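Local coordinates for DUF411 domain-containing protein (Pseudomonas aeruginosa, PDB 6WIS) that probably serves in bacterial copper resistance, holding a cluster of four copper ions bridged by cysteine sulfurs, at residues L3-H8 against A71-L76; D18-L23 against V30-E35; Y49-C54 against Q107-T112. All blocks are in the same frame, centred on the assembly; numbering follows the deposited sequence.

Interaction 1: residues L3-H8 against A71-L76; sequences LAIDVH and ADILKL. With ZN (zinc ion), chain K.
Ile5 on strand 4-9 and Ile73 on helix 70-77 meet through their outermost methyls, Ile5 CD1 lying 4.3 Å from Ile73 CD1. In Ile5, CG1 stands anti to the backbone N (chi1 -174°), whereas Ile73 sets its CG1 anti to the carbonyl carbon (chi1 -65°); what the two chains share is a straight run at chi2, which carries each CD1 away from its own backbone. Together they span a gap that remains wide between the backbones, with the two CA atoms 10.1 Å apart. This inner pair is the well-packed part of the contact. Both residues are buried, and both also touch Leu23 of helix 14-24 and Val64 of strand 62-65, while Trp19 and Phe28 close further round Ile73.

The outer pair is looser. Leu3 CD2 comes to 4.3 Å from Leu74 CD2, but here the surroundings thin out: Leu74 is exposed, Leu3 only partly covered. The CB of Leu74 does not set out toward the strand, and its CD2 branch makes the touch with Leu3. The CB of Leu3 points toward the helix, and Phe28 also touches Leu3. With just 96 Å² buried in all and every touching atom a methyl carbon, the segments are held by dispersion and by what surrounds them.

Beyond the packed zone the strand runs on to a metal: His8 ND1 binds a zinc ion at 2.1 Å, in a site that His33 and Glu35 complete. A strand of a mixed sheet, covered on one face by both the helix that follows it and a later helix after a hairpin of antiparallel strands, is consistent with a thioredoxin-like fold.

Interaction 2: residues D18-L23 against V30-E35; sequences DWIKHL and VTDHVE. With ZN (zinc ion), chain J; ZN (zinc ion), chain K; ZN (zinc ion), chain L.
Ile20 holds CG1 anti to its carbonyl carbon (chi1 -71°), which leaves CG2 to face Val30 while CD1 runs on toward Asp32. Val30 answers with CG1, placed anti to the backbone N, and the two branches meet at 3.7 Å between Ile20 CG2 and Val30 CG1. The other Val30 methyl, CG2, rests 4.1 Å from Leu23 CB, nearly one helical turn further along.

At the far end Ile20 CD1 lies 3.7 Å from Asp32 CG, a methyl set against a carboxylate whose charge is engaged elsewhere: Asp32 OD2 pairs with Arg9 NE in a salt bridge, and Asp32 OD1 binds a zinc ion at 2.4 Å. Away from the interface, Asp18 grips a second zinc through both carboxylate oxygens and His22 NE2 binds it at 2.0 Å, with Glu98 as third residue.

Residues 18-23 of helix 14-24 run nearly antiparallel to residues 30-34 of the strand (168°), as expected in a beta-alpha-beta crossover. Strand 4-9 begins that unit and lies beside 29-34 in the sheet, and helix 70-77 packs against Trp19 and Leu23.

Interaction 3: residues Y49-C54 against Q107-T112; sequences YSMGSC and QVVGLT. With CU (copper (II) ion), chain C; CU (copper (II) ion), chain D.
Neither a ring nor any other flat group takes part where Met51 meets Val109 and Leu111, so there are no faces or edges to stack; the fit depends on how a long selenium-containing chain and two branched aliphatic ones lie against each other. Met51, present as selenomethionine, supplies the long member. Its selenium approaches both ends of the Leu111 fork, with SE 3.7 Å from Leu111 CD1 and 4.0 Å from Leu111 CD2, and the two side chains run alongside each other, heading opposite ways. The terminal methyl bends out of the extended line of the chain (chi3 -130°) and thereby reaches Val109 as well, where Met51 CE lies 4.1 Å from Val109 CG1. Here Val109 is set roughly perpendicular to Met51.

Val109 and Leu111 alternate with Gly110 on strand 106-111 and send their side chains toward the loop. Pro88 adds to the wall beside Met51, and Pro48 touches Leu111.

Three residues further on, the same loop turns to metal chemistry. Cys54 SG bridges two copper ions, each at 2.3 Å; Cys15 and His67 complete the site of one, Cys16 and His55 that of the other. Between the two ends, Ser53 OG is hydrogen-bonded to Gly89 O and Ser53 N to Glu65 OE2, which is consistent with a defined path for the chain toward Cys54.

The division of labour is chemical: the selenoether of Met51 meets Val109 and Leu111 by apolar, polarisable packing and is not among the copper ligands, whereas Met90, Met97 and the nearby Cys54 are.

The three contacts use one mixed sheet. Interactions 1 and 2 lie close, their centres 11 Å apart, on neighbouring parallel strands 4-9 and 29-34; Val7 N to Thr31 O, at 2.8 Å, is probably one of the hydrogen bonds that tie them, and a single zinc takes ligands from both. Along the chain interaction 2 is nested within the loop that interaction 1 closes. Interaction 3 stands across the chain's centre, 14 Å from interaction 1 and 18 Å from interaction 2, centre to centre, and its segments alternate with those of interaction 1. Interactions 1 and 2 pack helices 70-77 and 14-24 on the first strands; interaction 3 joins the loop leading to Cys54 to strand 106-111.

Interaction 1: residues L3-H8 against A71-L76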
ATOM      1  N   LEU A   3       8.829  14.323   0.522  1.00 29.37           N
ATOM      2  CA  LEU A   3       7.819  13.269   0.581  1.00 34.23           C
ATOM      3  C   LEU A   3       8.473  11.937   0.926  1.00 28.61           C
ATOM      4  O   LEU A   3       9.371  11.499   0.210  1.00 30.29           O
ATOM      5  CB  LEU A   3       7.123  13.177  -0.773  1.00 32.61           C
ATOM      6  CG  LEU A   3       5.951  12.222  -0.964  1.00 35.70           C
ATOM      7  CD1 LEU A   3       4.720  12.774  -0.256  1.00 29.03           C
ATOM      8  CD2 LEU A   3       5.687  12.024  -2.463  1.00 28.80           C
ATOM      9  N   ALA A   4       8.004  11.274   1.997  1.00 29.34           N
ATOM     10  CA  ALA A   4       8.672  10.081   2.525  1.00 35.15           C
ATOM     11  C   ALA A   4       7.678   9.006   2.978  1.00 28.52           C
ATOM     12  O   ALA A   4       6.602   9.301   3.514  1.00 25.83           O
ATOM     13  CB  ALA A   4       9.599  10.445   3.709  1.00 29.15           C
ATOM     14  N   ILE A   5       8.058   7.740   2.781  1.00 28.60           N
ATOM     15  CA  ILE A   5       7.227   6.612   3.204  1.00 25.67           C
ATOM     16  C   ILE A   5       8.120   5.535   3.822  1.00 24.60           C
ATOM     17  O   ILE A   5       9.212   5.254   3.321  1.00 27.96           O
ATOM     18  CB  ILE A   5       6.368   6.065   2.032  1.00 25.77           C
ATOM     19  CG1 ILE A   5       5.391   4.968   2.515  1.00 23.57           C
ATOM     20  CG2 ILE A   5       7.231   5.603   0.851  1.00 24.65           C
ATOM     21  CD1 ILE A   5       4.340   4.587   1.475  1.00 24.09           C
ATOM     22  N   ASP A   6       7.682   4.958   4.938  1.00 28.67           N
ATOM     23  CA  ASP A   6       8.410   3.857   5.569  1.00 30.21           C
ATOM     24  C   ASP A   6       7.678   2.540   5.323  1.00 23.77           C
ATOM     25  O   ASP A   6       6.479   2.434   5.582  1.00 26.27           O
ATOM     26  CB  ASP A   6       8.587   4.079   7.073  1.00 33.84           C
ATOM     27  CG  ASP A   6       9.587   3.090   7.693  1.00 38.55           C
ATOM     28  OD1 ASP A   6      10.713   2.928   7.133  1.00 35.25           O
ATOM     29  OD2 ASP A   6       9.253   2.480   8.733  1.00 39.83           O
ATOM     30  N   VAL A   7       8.397   1.540   4.824  1.00 22.30           N
ATOM     31  CA  VAL A   7       7.791   0.294   4.356  1.00 21.86           C
ATOM     32  C   VAL A   7       8.274  -0.873   5.216  1.00 29.59           C
ATOM     33  O   VAL A   7       9.487  -1.093   5.365  1.00 30.48           O
ATOM     34  CB  VAL A   7       8.096   0.047   2.874  1.00 25.40           C
ATOM     35  CG1 VAL A   7       7.447  -1.269   2.408  1.00 21.29           C
ATOM     36  CG2 VAL A   7       7.577   1.241   2.041  1.00 23.92           C
ATOM     37  N   HIS A   8       7.320  -1.618   5.773  1.00 25.40           N
ATOM     38  CA  HIS A   8       7.571  -2.901   6.429  1.00 26.29           C
ATOM     39  C   HIS A   8       7.152  -3.983   5.446  1.00 26.22           C
ATOM     40  O   HIS A   8       5.983  -4.026   5.043  1.00 25.52           O
ATOM     41  CB  HIS A   8       6.774  -3.043   7.733  1.00 26.35           C
ATOM     42  CG  HIS A   8       6.693  -1.790   8.545  1.00 32.76           C
ATOM     43  ND1 HIS A   8       7.364  -1.632   9.739  1.00 37.54           N
ATOM     44  CD2 HIS A   8       6.010  -0.636   8.340  1.00 39.13           C
ATOM     45  CE1 HIS A   8       7.108  -0.433  10.232  1.00 38.66           C
ATOM     46  NE2 HIS A   8       6.290   0.194   9.402  1.00 39.75           N
ATOM     47  N   ALA A  71      -0.068   7.460  -7.461  1.00 26.36           N
ATOM     48  CA  ALA A  71      -1.092   8.503  -7.588  1.00 30.45           C
ATOM     49  C   ALA A  71      -2.222   8.334  -6.578  1.00 28.79           C
ATOM     50  O   ALA A  71      -2.797   9.325  -6.109  1.00 27.86           O
ATOM     51  CB  ALA A  71      -1.676   8.523  -9.006  1.00 33.28           C
ATOM     52  N   ASP A  72      -2.541   7.101  -6.204  1.00 26.32           N
ATOM     53  CA  ASP A  72      -3.588   6.904  -5.212  1.00 29.95           C
ATOM     54  C   ASP A  72      -3.085   7.114  -3.799  1.00 24.80           C
ATOM     55  O   ASP A  72      -3.891   7.432  -2.923  1.00 28.26           O
ATOM     56  CB  ASP A  72      -4.200   5.508  -5.368  1.00 26.79           C
ATOM     57  CG  ASP A  72      -4.750   5.285  -6.765  1.00 32.59           C
ATOM     58  OD1 ASP A  72      -5.388   6.217  -7.285  1.00 32.30           O
ATOM     59  OD2 ASP A  72      -4.543   4.200  -7.363  1.00 32.91           O
ATOM     60  N   ILE A  73      -1.779   6.959  -3.565  1.00 22.07           N
ATOM     61  CA  ILE A  73      -1.210   7.353  -2.280  1.00 23.68           C
ATOM     62  C   ILE A  73      -1.346   8.861  -2.094  1.00 26.77           C
ATOM     63  O   ILE A  73      -1.684   9.334  -1.001  1.00 27.83           O
ATOM     64  CB  ILE A  73       0.257   6.896  -2.159  1.00 24.97           C
ATOM     65  CG1 ILE A  73       0.372   5.359  -2.150  1.00 25.27           C
ATOM     66  CG2 ILE A  73       0.869   7.410  -0.857  1.00 25.22           C
ATOM     67  CD1 ILE A  73       1.892   4.866  -2.108  1.00 24.41           C
ATOM     68  N   LEU A  74      -1.142   9.636  -3.170  1.00 26.87           N
ATOM     69  CA  LEU A  74      -1.350  11.085  -3.083  1.00 31.89           C
ATOM     70  C   LEU A  74      -2.810  11.421  -2.756  1.00 36.43           C
ATOM     71  O   LEU A  74      -3.075  12.323  -1.950  1.00 35.61           O
ATOM     72  CB  LEU A  74      -0.910  11.784  -4.386  1.00 24.40           C
ATOM     73  CG  LEU A  74       0.533  11.598  -4.902  1.00 30.97           C
ATOM     74  CD1 LEU A  74       0.771  12.338  -6.250  1.00 32.80           C
ATOM     75  CD2 LEU A  74       1.611  11.994  -3.866  1.00 31.03           C
ATOM     76  N   LYS A  75      -3.775  10.696  -3.347  1.00 29.81           N
ATOM     77  CA  LYS A  75      -5.185  10.935  -3.007  1.00 32.98           C
ATOM     78  C   LYS A  75      -5.473  10.585  -1.559  1.00 37.37           C
ATOM     79  O   LYS A  75      -6.253  11.277  -0.885  1.00 36.44           O
ATOM     80  CB  LYS A  75      -6.126  10.127  -3.912  1.00 35.94           C
ATOM     81  CG  LYS A  75      -5.956  10.398  -5.398  1.00 40.49           C
ATOM     82  CD  LYS A  75      -6.861   9.491  -6.240  1.00 48.09           C
ATOM     83  N   LEU A  76      -4.878   9.492  -1.073  1.00 30.20           N
ATOM     84  CA  LEU A  76      -5.006   9.125   0.331  1.00 33.28           C
ATOM     85  C   LEU A  76      -4.558  10.263   1.239  1.00 31.40           C
ATOM     86  O   LEU A  76      -5.246  10.603   2.211  1.00 33.04           O
ATOM     87  CB  LEU A  76      -4.191   7.856   0.611  1.00 27.76           C
ATOM     88  CG  LEU A  76      -4.024   7.440   2.071  1.00 27.48           C
ATOM     89  CD1 LEU A  76      -5.396   7.093   2.682  1.00 25.77           C
ATOM     90  CD2 LEU A  76      -3.054   6.237   2.183  1.00 24.95           C
TER
HETATM   91 ZN    ZN K 209       8.624  -3.065  10.590  1.00 40.74          ZN

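Interaction 2: residues D18-L23 against V30-E35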
ATOM      1  N   ASP A  18      10.130  -4.204  -5.908  1.00 25.33           N
ATOM      2  CA  ASP A  18       9.777  -3.562  -7.171  1.00 27.76           C
ATOM      3  C   ASP A  18       8.816  -2.399  -6.935  1.00 25.62           C
ATOM      4  O   ASP A  18       8.974  -1.322  -7.521  1.00 24.07           O
ATOM      5  CB  ASP A  18       9.161  -4.618  -8.119  1.00 28.35           C
ATOM      6  CG  ASP A  18       8.943  -4.104  -9.560  1.00 34.19           C
ATOM      7  OD1 ASP A  18       9.569  -3.133  -9.991  1.00 43.17           O
ATOM      8  OD2 ASP A  18       8.144  -4.699 -10.288  1.00 45.99           O
ATOM      9  N   TRP A  19       7.813  -2.599  -6.075  1.00 22.14           N
ATOM     10  CA  TRP A  19       6.912  -1.498  -5.724  1.00 24.46           C
ATOM     11  C   TRP A  19       7.681  -0.312  -5.130  1.00 23.72           C
ATOM     12  O   TRP A  19       7.423   0.848  -5.478  1.00 24.17           O
ATOM     13  CB  TRP A  19       5.860  -2.011  -4.752  1.00 22.38           C
ATOM     14  CG  TRP A  19       4.857  -1.040  -4.294  1.00 21.74           C
ATOM     15  CD1 TRP A  19       3.804  -0.550  -5.010  1.00 22.55           C
ATOM     16  CD2 TRP A  19       4.764  -0.461  -2.982  1.00 22.94           C
ATOM     17  NE1 TRP A  19       3.053   0.311  -4.217  1.00 22.64           N
ATOM     18  CE2 TRP A  19       3.615   0.362  -2.965  1.00 23.00           C
ATOM     19  CE3 TRP A  19       5.530  -0.577  -1.811  1.00 25.71           C
ATOM     20  CZ2 TRP A  19       3.216   1.065  -1.822  1.00 24.54           C
ATOM     21  CZ3 TRP A  19       5.129   0.127  -0.668  1.00 20.83           C
ATOM     22  CH2 TRP A  19       3.994   0.944  -0.685  1.00 22.07           C
ATOM     23  N   ILE A  20       8.645  -0.589  -4.249  1.00 23.43           N
ATOM     24  CA  ILE A  20       9.480   0.479  -3.707  1.00 26.90           C
ATOM     25  C   ILE A  20      10.193   1.228  -4.837  1.00 32.26           C
ATOM     26  O   ILE A  20      10.303   2.462  -4.813  1.00 29.55           O
ATOM     27  CB  ILE A  20      10.462  -0.107  -2.678  1.00 28.91           C
ATOM     28  CG1 ILE A  20       9.694  -0.512  -1.415  1.00 26.18           C
ATOM     29  CG2 ILE A  20      11.606   0.862  -2.394  1.00 29.55           C
ATOM     30  CD1 ILE A  20      10.552  -1.254  -0.372  1.00 26.53           C
ATOM     31  N   LYS A  21      10.640   0.505  -5.872  1.00 29.02           N
ATOM     32  CA  LYS A  21      11.354   1.179  -6.957  1.00 32.23           C
ATOM     33  C   LYS A  21      10.421   2.058  -7.779  1.00 28.40           C
ATOM     34  O   LYS A  21      10.820   3.140  -8.205  1.00 31.50           O
ATOM     35  CB  LYS A  21      12.089   0.150  -7.828  1.00 31.21           C
ATOM     36  CG  LYS A  21      13.361  -0.372  -7.146  1.00 36.29           C
ATOM     37  CD  LYS A  21      14.090  -1.474  -7.916  1.00 43.86           C
ATOM     38  CE  LYS A  21      14.699  -0.938  -9.205  1.00 63.35           C
ATOM     39  NZ  LYS A  21      15.619  -1.905  -9.884  1.00 66.84           N
ATOM     40  N   HIS A  22       9.160   1.645  -7.956  1.00 26.67           N
ATOM     41  CA  HIS A  22       8.165   2.491  -8.616  1.00 31.18           C
ATOM     42  C   HIS A  22       7.868   3.753  -7.809  1.00 33.07           C
ATOM     43  O   HIS A  22       7.660   4.833  -8.385  1.00 31.83           O
ATOM     44  CB  HIS A  22       6.860   1.705  -8.838  1.00 30.27           C
ATOM     45  CG  HIS A  22       6.940   0.673  -9.920  1.00 32.49           C
ATOM     46  ND1 HIS A  22       6.284   0.807 -11.123  1.00 39.05           N
ATOM     47  CD2 HIS A  22       7.585  -0.517  -9.975  1.00 29.63           C
ATOM     48  CE1 HIS A  22       6.518  -0.254 -11.872  1.00 37.73           C
ATOM     49  NE2 HIS A  22       7.310  -1.069 -11.203  1.00 35.72           N
ATOM     50  N   LEU A  23       7.795   3.633  -6.480  1.00 28.52           N
ATOM     51  CA  LEU A  23       7.597   4.814  -5.645  1.00 30.25           C
ATOM     52  C   LEU A  23       8.765   5.776  -5.774  1.00 28.52           C
ATOM     53  O   LEU A  23       8.569   6.989  -5.911  1.00 29.74           O
ATOM     54  CB  LEU A  23       7.402   4.420  -4.171  1.00 26.19           C
ATOM     55  CG  LEU A  23       6.170   3.579  -3.821  1.00 28.12           C
ATOM     56  CD1 LEU A  23       6.078   3.398  -2.322  1.00 30.86           C
ATOM     57  CD2 LEU A  23       4.900   4.217  -4.358  1.00 27.15           C
ATOM     58  N   VAL A  30      11.985   6.615   0.290  1.00 25.73           N
ATOM     59  CA  VAL A  30      11.520   5.365   0.888  1.00 30.44           C
ATOM     60  C   VAL A  30      12.568   4.876   1.878  1.00 35.57           C
ATOM     61  O   VAL A  30      13.757   4.809   1.545  1.00 36.48           O
ATOM     62  CB  VAL A  30      11.239   4.288  -0.187  1.00 35.49           C
ATOM     63  CG1 VAL A  30      10.604   3.032   0.436  1.00 27.65           C
ATOM     64  CG2 VAL A  30      10.317   4.840  -1.290  1.00 28.19           C
ATOM     65  N   THR A  31      12.133   4.530   3.083  1.00 29.46           N
ATOM     66  CA  THR A  31      12.931   3.709   3.984  1.00 32.25           C
ATOM     67  C   THR A  31      12.210   2.387   4.212  1.00 33.12           C
ATOM     68  O   THR A  31      10.976   2.343   4.256  1.00 34.87           O
ATOM     69  CB  THR A  31      13.160   4.407   5.329  1.00 36.49           C
ATOM     70  OG1 THR A  31      11.901   4.704   5.915  1.00 33.05           O
ATOM     71  CG2 THR A  31      13.942   5.709   5.156  1.00 38.82           C
ATOM     72  N   ASP A  32      12.968   1.303   4.358  1.00 28.53           N
ATOM     73  CA  ASP A  32      12.293   0.015   4.462  1.00 34.44           C
ATOM     74  C   ASP A  32      13.141  -1.008   5.199  1.00 36.25           C
ATOM     75  O   ASP A  32      14.363  -0.899   5.276  1.00 38.12           O
ATOM     76  CB  ASP A  32      11.930  -0.554   3.086  1.00 33.34           C
ATOM     77  CG  ASP A  32      13.149  -0.851   2.239  1.00 40.25           C
ATOM     78  OD1 ASP A  32      13.839   0.123   1.854  1.00 41.59           O
ATOM     79  OD2 ASP A  32      13.413  -2.054   1.962  1.00 38.57           O
ATOM     80  N   HIS A  33      12.468  -2.050   5.668  1.00 34.00           N
ATOM     81  CA  HIS A  33      13.137  -3.206   6.243  1.00 37.98           C
ATOM     82  C   HIS A  33      12.223  -4.405   6.106  1.00 35.57           C
ATOM     83  O   HIS A  33      11.000  -4.273   6.046  1.00 31.05           O
ATOM     84  CB  HIS A  33      13.452  -2.991   7.715  1.00 35.69           C
ATOM     85  CG  HIS A  33      12.264  -2.525   8.480  1.00 37.96           C
ATOM     86  ND1 HIS A  33      11.822  -1.222   8.426  1.00 35.73           N
ATOM     87  CD2 HIS A  33      11.375  -3.195   9.249  1.00 40.67           C
ATOM     88  CE1 HIS A  33      10.733  -1.101   9.163  1.00 39.56           C
ATOM     89  NE2 HIS A  33      10.443  -2.283   9.675  1.00 38.30           N
ATOM     90  N   VAL A  34      12.854  -5.571   6.075  1.00 37.21           N
ATOM     91  CA  VAL A  34      12.175  -6.842   6.234  1.00 30.22           C
ATOM     92  C   VAL A  34      11.610  -6.949   7.651  1.00 38.89           C
ATOM     93  O   VAL A  34      12.306  -6.681   8.642  1.00 30.25           O
ATOM     94  CB  VAL A  34      13.170  -7.962   5.904  1.00 35.61           C
ATOM     95  CG1 VAL A  34      12.568  -9.318   6.102  1.00 31.56           C
ATOM     96  CG2 VAL A  34      13.638  -7.787   4.465  1.00 39.03           C
ATOM     97  N   GLU A  35      10.340  -7.358   7.749  1.00 33.63           N
ATOM     98  CA  GLU A  35       9.553  -7.287   8.984  1.00 38.25           C
ATOM     99  C   GLU A  35       9.700  -8.538   9.849  1.00 32.76           C
ATOM    100  O   GLU A  35       9.545  -9.651   9.349  1.00 34.93           O
ATOM    101  CB  GLU A  35       8.062  -7.112   8.661  1.00 29.17           C
ATOM    102  CG  GLU A  35       7.204  -7.227   9.939  1.00 35.12           C
ATOM    103  CD  GLU A  35       7.535  -6.091  10.796  1.00 37.79           C
ATOM    104  OE1 GLU A  35       7.799  -5.128  10.111  1.00 38.19           O
ATOM    105  OE2 GLU A  35       7.629  -6.128  12.048  1.00 37.41           O
TER
HETATM  106 ZN    ZN J 208       8.061  -2.876 -11.711  1.00 31.00          ZN
HETATM  107 ZN    ZN K 209       8.624  -3.065  10.590  1.00 40.74          ZN
HETATM  108 ZN    ZN L 210      15.717  -0.906   0.760  1.00 66.21          ZN

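Interaction 3: residues Y49-C54 against Q107-T112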
ATOM      1  N   TYR A  49      -8.313  -7.390   8.900  1.00 35.30           N
ATOM      2  CA  TYR A  49      -7.931  -8.786   8.792  1.00 37.25           C
ATOM      3  C   TYR A  49      -7.753  -9.277   7.354  1.00 47.31           C
ATOM      4  O   TYR A  49      -6.630  -9.599   6.943  1.00 53.08           O
ATOM      5  CB  TYR A  49      -8.988  -9.601   9.559  1.00 42.16           C
ATOM      6  CG  TYR A  49      -8.721 -11.074   9.664  1.00 40.07           C
ATOM      7  CD1 TYR A  49      -7.523 -11.552  10.184  1.00 46.08           C
ATOM      8  CD2 TYR A  49      -9.681 -11.995   9.269  1.00 46.84           C
ATOM      9  CE1 TYR A  49      -7.274 -12.918  10.284  1.00 38.31           C
ATOM     10  CE2 TYR A  49      -9.447 -13.359   9.368  1.00 47.73           C
ATOM     11  CZ  TYR A  49      -8.248 -13.814   9.874  1.00 38.59           C
ATOM     12  OH  TYR A  49      -8.023 -15.166   9.964  1.00 48.25           O
ATOM     13  N   SER A  50      -8.829  -9.322   6.564  1.00 44.56           N
ATOM     14  CA  SER A  50      -8.732  -9.852   5.206  1.00 42.17           C
ATOM     15  C   SER A  50      -8.462  -8.765   4.171  1.00 47.22           C
ATOM     16  O   SER A  50      -8.888  -8.883   3.008  1.00 41.84           O
ATOM     17  CB  SER A  50      -9.998 -10.627   4.842  1.00 43.54           C
ATOM     18  OG  SER A  50     -10.987  -9.724   4.361  1.00 60.62           O
HETATM   19  N   MSE A  51      -7.729  -7.748   4.580  1.00 41.02           N
HETATM   20  CA  MSE A  51      -7.347  -6.688   3.632  1.00 37.92           C
HETATM   21  C   MSE A  51      -5.824  -6.636   3.599  1.00 32.74           C
HETATM   22  O   MSE A  51      -5.309  -5.742   2.994  1.00 29.80           O
HETATM   23  CB  MSE A  51      -7.936  -5.356   4.074  1.00 37.20           C
HETATM   24  CG  MSE A  51      -8.940  -4.826   3.097  1.00 53.77           C
HETATM   25 SE   MSE A  51      -9.768  -3.173   3.651  0.62 54.17          SE
HETATM   26  CE  MSE A  51     -11.671  -3.468   3.446  1.00 34.95           C
ATOM     27  N   GLY A  52      -5.172  -7.599   4.247  1.00 30.23           N
ATOM     28  CA  GLY A  52      -3.726  -7.614   4.301  1.00 27.82           C
ATOM     29  C   GLY A  52      -3.091  -7.957   2.966  1.00 28.76           C
ATOM     30  O   GLY A  52      -3.692  -8.539   2.063  1.00 30.14           O
ATOM     31  N   SER A  53      -1.818  -7.604   2.851  1.00 27.79           N
ATOM     32  CA  SER A  53      -1.066  -7.844   1.636  1.00 25.68           C
ATOM     33  C   SER A  53       0.332  -8.237   2.081  1.00 26.90           C
ATOM     34  O   SER A  53       0.535  -8.653   3.228  1.00 27.76           O
ATOM     35  CB  SER A  53      -1.132  -6.602   0.726  1.00 26.83           C
ATOM     36  OG  SER A  53      -0.547  -6.830  -0.540  1.00 25.40           O
ATOM     37  N   CYS A  54       1.309  -8.091   1.180  1.00 24.12           N
ATOM     38  CA  CYS A  54       2.683  -8.537   1.411  1.00 23.74           C
ATOM     39  C   CYS A  54       3.577  -7.471   2.053  1.00 26.50           C
ATOM     40  O   CYS A  54       4.718  -7.772   2.444  1.00 20.46           O
ATOM     41  CB  CYS A  54       3.282  -8.965   0.064  1.00 25.58           C
ATOM     42  SG  CYS A  54       2.930  -7.690  -1.206  1.00 27.53           S
ATOM     43  N   GLN A 107      -9.211  -2.968  -6.814  1.00 27.09           N
ATOM     44  CA  GLN A 107      -9.558  -1.644  -6.325  1.00 31.62           C
ATOM     45  C   GLN A 107      -8.561  -1.226  -5.250  1.00 29.64           C
ATOM     46  O   GLN A 107      -7.993  -2.062  -4.536  1.00 27.88           O
ATOM     47  CB  GLN A 107     -10.979  -1.614  -5.735  1.00 30.41           C
ATOM     48  CG  GLN A 107     -12.066  -2.250  -6.617  1.00 32.80           C
ATOM     49  CD  GLN A 107     -13.388  -2.450  -5.876  1.00 35.27           C
ATOM     50  OE1 GLN A 107     -13.425  -3.023  -4.786  1.00 44.10           O
ATOM     51  NE2 GLN A 107     -14.472  -1.975  -6.463  1.00 36.45           N
ATOM     52  N   VAL A 108      -8.336   0.070  -5.154  1.00 24.36           N
ATOM     53  CA  VAL A 108      -7.680   0.656  -3.995  1.00 24.81           C
ATOM     54  C   VAL A 108      -8.780   1.091  -3.029  1.00 27.51           C
ATOM     55  O   VAL A 108      -9.632   1.918  -3.371  1.00 30.00           O
ATOM     56  CB  VAL A 108      -6.792   1.844  -4.396  1.00 26.74           C
ATOM     57  CG1 VAL A 108      -6.221   2.498  -3.134  1.00 26.10           C
ATOM     58  CG2 VAL A 108      -5.677   1.383  -5.350  1.00 23.64           C
ATOM     59  N   VAL A 109      -8.790   0.515  -1.839  1.00 26.98           N
ATOM     60  CA  VAL A 109      -9.886   0.686  -0.895  1.00 30.48           C
ATOM     61  C   VAL A 109      -9.428   1.625   0.225  1.00 31.23           C
ATOM     62  O   VAL A 109      -8.542   1.287   1.020  1.00 30.84           O
ATOM     63  CB  VAL A 109     -10.353  -0.667  -0.350  1.00 32.09           C
ATOM     64  CG1 VAL A 109     -11.553  -0.485   0.589  1.00 43.41           C
ATOM     65  CG2 VAL A 109     -10.687  -1.624  -1.506  1.00 28.98           C
ATOM     66  N   GLY A 110     -10.030   2.806   0.301  1.00 30.74           N
ATOM     67  CA  GLY A 110      -9.752   3.693   1.408  1.00 31.66           C
ATOM     68  C   GLY A 110     -10.570   3.321   2.631  1.00 39.82           C
ATOM     69  O   GLY A 110     -11.670   2.784   2.532  1.00 39.19           O
ATOM     70  N   LEU A 111     -10.000   3.570   3.802  1.00 35.70           N
ATOM     71  CA  LEU A 111     -10.697   3.221   5.060  1.00 36.81           C
ATOM     72  C   LEU A 111     -10.780   4.403   6.018  1.00 32.96           C
ATOM     73  O   LEU A 111      -9.789   5.062   6.196  1.00 33.98           O
ATOM     74  CB  LEU A 111      -9.889   2.120   5.731  1.00 40.80           C
ATOM     75  CG  LEU A 111      -9.942   0.798   4.998  1.00 44.13           C
ATOM     76  CD1 LEU A 111      -8.987  -0.193   5.628  1.00 59.32           C
ATOM     77  CD2 LEU A 111     -11.360   0.278   4.993  1.00 42.20           C
ATOM     78  N   THR A 112     -11.964   4.650   6.560  1.00 37.08           N
ATOM     79  CA  THR A 112     -12.100   5.637   7.620  1.00 40.71           C
ATOM     80  C   THR A 112     -11.875   4.976   8.977  1.00 45.27           C
ATOM     81  O   THR A 112     -11.841   3.748   9.103  1.00 42.20           O
ATOM     82  CB  THR A 112     -13.475   6.292   7.585  1.00 39.95           C
ATOM     83  OG1 THR A 112     -14.439   5.350   8.063  1.00 45.65           O
ATOM     84  CG2 THR A 112     -13.842   6.688   6.149  1.00 43.91           C
TER
HETATM   85 CU    CU C 201       4.762  -6.418  -0.860  1.00 23.20          CU
HETATM   86 CU    CU D 202       4.013  -7.830  -3.222  1.00 26.31          CU